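Long-range contact in probable oxidoreductase protein (Rhizobium etli, PDB 4FB5), which is probably a nucleotide-dependent oxidoreductase of the GFO/IDH/MocA family, pairing an NAD-binding Rossmann domain with a C-terminal beta-sheet domain: residues R299-Q307 with G316-P324. Numbering follows the deposited sequence.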
# COMPACT_ATOMS: atom_id res chain seq x y z
N ARG A 299 3.48 9.47 3.53
CA ARG A 299 3.11 8.71 4.72
C ARG A 299 4.26 8.92 5.72
O ARG A 299 4.92 7.99 6.18
CB ARG A 299 2.97 7.24 4.36
CG ARG A 299 1.81 7.05 3.43
CD ARG A 299 1.46 5.62 3.18
NE ARG A 299 2.59 4.88 2.63
CZ ARG A 299 3.11 5.10 1.44
NH1 ARG A 299 2.64 6.09 0.67
NH2 ARG A 299 4.14 4.36 1.05
N MSE A 300 4.54 10.18 5.95
CA MSE A 300 5.43 10.74 6.94
C MSE A 300 5.58 9.94 8.27
O MSE A 300 6.60 10.00 8.99
CB MSE A 300 4.76 12.04 7.30
CG MSE A 300 5.61 13.17 7.25
SE MSE A 300 5.00 14.59 8.48
CE MSE A 300 3.06 14.63 8.05
N ASN A 301 4.50 9.27 8.65
CA ASN A 301 4.51 8.67 9.96
C ASN A 301 4.87 7.19 9.96
O ASN A 301 4.54 6.51 10.86
CB ASN A 301 3.22 9.00 10.71
CG ASN A 301 3.14 10.48 11.07
OD1 ASN A 301 2.40 11.24 10.47
ND2 ASN A 301 3.98 10.92 12.02
N GLU A 302 5.56 6.73 8.94
CA GLU A 302 5.96 5.33 8.88
C GLU A 302 7.25 5.19 8.09
O GLU A 302 7.71 6.14 7.46
CB GLU A 302 4.86 4.43 8.30
CG GLU A 302 4.25 4.97 7.04
CD GLU A 302 3.15 4.09 6.46
OE1 GLU A 302 3.44 3.36 5.47
OE2 GLU A 302 1.99 4.16 6.97
N PHE A 303 7.87 4.03 8.22
CA PHE A 303 8.93 3.61 7.34
C PHE A 303 9.00 2.13 7.36
O PHE A 303 8.38 1.50 8.16
CB PHE A 303 10.25 4.23 7.68
CG PHE A 303 10.84 3.70 8.92
CD1 PHE A 303 11.94 2.82 8.86
CD2 PHE A 303 10.33 4.10 10.16
CE1 PHE A 303 12.50 2.31 10.01
CE2 PHE A 303 10.88 3.60 11.32
CZ PHE A 303 11.98 2.70 11.25
N GLU A 304 9.72 1.59 6.40
CA GLU A 304 9.77 0.17 6.19
C GLU A 304 11.21 -0.25 6.33
O GLU A 304 12.07 0.37 5.72
CB GLU A 304 9.27 -0.18 4.79
CG GLU A 304 7.85 0.13 4.52
CD GLU A 304 7.39 -0.47 3.19
OE1 GLU A 304 7.34 -1.72 3.07
OE2 GLU A 304 7.08 0.29 2.24
N LEU A 305 11.46 -1.29 7.12
CA LEU A 305 12.81 -1.76 7.44
C LEU A 305 12.97 -3.24 7.18
O LEU A 305 12.19 -4.04 7.68
CB LEU A 305 13.11 -1.50 8.93
CG LEU A 305 14.33 -2.23 9.52
CD1 LEU A 305 15.56 -1.57 9.08
CD2 LEU A 305 14.32 -2.26 11.03
N TYR A 306 13.97 -3.61 6.39
CA TYR A 306 14.22 -5.03 6.06
C TYR A 306 15.51 -5.52 6.65
O TYR A 306 16.57 -4.93 6.39
CB TYR A 306 14.35 -5.24 4.56
CG TYR A 306 14.55 -6.69 4.20
CD1 TYR A 306 13.50 -7.44 3.71
CD2 TYR A 306 15.79 -7.33 4.42
CE1 TYR A 306 13.65 -8.77 3.36
CE2 TYR A 306 15.99 -8.65 4.07
CZ TYR A 306 14.91 -9.37 3.54
OH TYR A 306 15.08 -10.67 3.19
N GLN A 307 15.44 -6.63 7.40
CA GLN A 307 16.61 -7.18 8.03
C GLN A 307 16.95 -8.56 7.60
O GLN A 307 16.21 -9.46 7.86
CB GLN A 307 16.39 -7.22 9.49
CG GLN A 307 16.71 -5.92 10.09
CD GLN A 307 16.44 -5.94 11.57
OE1 GLN A 307 15.31 -5.75 12.00
NE2 GLN A 307 17.47 -6.19 12.36
N GLY A 316 11.03 -9.88 5.25
CA GLY A 316 10.41 -8.91 4.45
C GLY A 316 10.47 -7.65 5.21
O GLY A 316 10.87 -7.60 6.37
N PHE A 317 10.03 -6.60 4.54
CA PHE A 317 10.10 -5.29 5.12
C PHE A 317 9.13 -5.16 6.23
O PHE A 317 7.98 -5.57 6.08
CB PHE A 317 9.69 -4.32 4.04
CG PHE A 317 10.82 -3.91 3.18
CD1 PHE A 317 11.70 -2.95 3.62
CD2 PHE A 317 11.03 -4.54 1.96
CE1 PHE A 317 12.78 -2.56 2.81
CE2 PHE A 317 12.08 -4.17 1.17
CZ PHE A 317 12.96 -3.13 1.60
N ARG A 318 9.53 -4.50 7.31
CA ARG A 318 8.54 -4.23 8.31
C ARG A 318 8.07 -2.84 8.26
O ARG A 318 8.88 -1.92 8.29
CB ARG A 318 9.09 -4.50 9.70
CG ARG A 318 8.57 -5.77 10.28
CD ARG A 318 9.00 -5.92 11.72
NE ARG A 318 10.43 -5.73 11.75
CZ ARG A 318 11.21 -6.22 12.68
NH1 ARG A 318 10.64 -6.91 13.67
NH2 ARG A 318 12.53 -5.99 12.59
N LYS A 319 6.75 -2.67 8.29
CA LYS A 319 6.11 -1.36 8.32
C LYS A 319 6.02 -0.87 9.78
O LYS A 319 5.20 -1.33 10.57
CB LYS A 319 4.74 -1.41 7.64
CG LYS A 319 4.04 -0.03 7.42
CD LYS A 319 3.16 -0.07 6.17
CE LYS A 319 1.72 0.00 6.50
NZ LYS A 319 0.83 -0.46 5.37
N ILE A 320 6.89 0.06 10.13
CA ILE A 320 6.97 0.53 11.50
C ILE A 320 6.32 1.89 11.66
O ILE A 320 6.77 2.86 11.04
CB ILE A 320 8.44 0.64 11.90
CG1 ILE A 320 9.08 -0.74 11.81
CG2 ILE A 320 8.59 1.30 13.33
CD1 ILE A 320 10.55 -0.68 11.96
N LEU A 321 5.29 1.99 12.52
CA LEU A 321 4.56 3.25 12.73
C LEU A 321 5.14 4.19 13.80
O LEU A 321 5.54 3.76 14.92
CB LEU A 321 3.10 2.98 13.00
CG LEU A 321 2.42 2.03 11.98
CD1 LEU A 321 0.98 1.73 12.39
CD2 LEU A 321 2.47 2.48 10.48
N ALA A 322 5.20 5.47 13.48
CA ALA A 322 5.73 6.45 14.42
C ALA A 322 5.15 6.27 15.82
O ALA A 322 3.90 6.18 15.98
CB ALA A 322 5.47 7.85 13.91
N ALA A 323 6.03 6.20 16.82
CA ALA A 323 5.61 5.85 18.21
C ALA A 323 6.33 6.65 19.28
O ALA A 323 7.33 7.26 19.01
CB ALA A 323 5.72 4.35 18.48
N PRO A 324 5.81 6.67 20.51
CA PRO A 324 6.46 7.43 21.59
C PRO A 324 7.95 7.12 21.77
O PRO A 324 8.70 8.03 22.11
CB PRO A 324 5.69 6.98 22.81
CG PRO A 324 4.28 6.76 22.27
CD PRO A 324 4.54 6.07 20.96
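Phe303 and Leu305 pair with Ile320 and Arg318 as the hydrogen-bonded positions of an antiparallel hairpin, strands 302-307 and 316-321, whose axes run at 147° to each other. Ile320 N donates to Phe303 O at 2.9 Å and Arg318 N to Leu305 O at 2.7 Å, each answered by a bond from the opposite amide; Ala322 N to Asn301 O (2.9 Å) adds one more backbone bond just beyond the end of strand 316-321. On the face bearing Phe303, Leu305, Arg318 and Ile320, the Phe303 side chain has CG between the backbone N and the carbonyl carbon (chi1 71°), which lays the ring alongside Ile320, with CZ 3.7 Å from Ile320 CD1. That same CD1 also reaches Leu305 CB, tying the three side chains together. On the other face the Glu302 carboxylate crosses the aliphatic part of Lys319, OE1 lying 3.5 Å from Lys319 CD, while Arg299 NE makes a salt bridge with Glu302 OE1, its hydrogen bond weak, across the type I turn from Arg299 to Glu302. Leu321 CD2 packs against Glu302 CB. Near the loop end, Tyr306 CB sits over the Phe317 ring, 3.7 Å from its centroid in a CH-pi contact. With CG anti to the backbone N, the Tyr306 ring turns its edge toward the Phe317 face, the planes 64° apart. The hairpin forms one margin, within the chain, of the large mixed sheet that follows the Rossmann-type region, consistent with the C-terminal domain of GFO/IDH/MocA proteins: strand 302-307 pairs with strand 291-296, Phe303 rests on helix 158-168, and Phe317, Arg318 and Lys319 continue the sheet into an antiparallel strand of a second subunit.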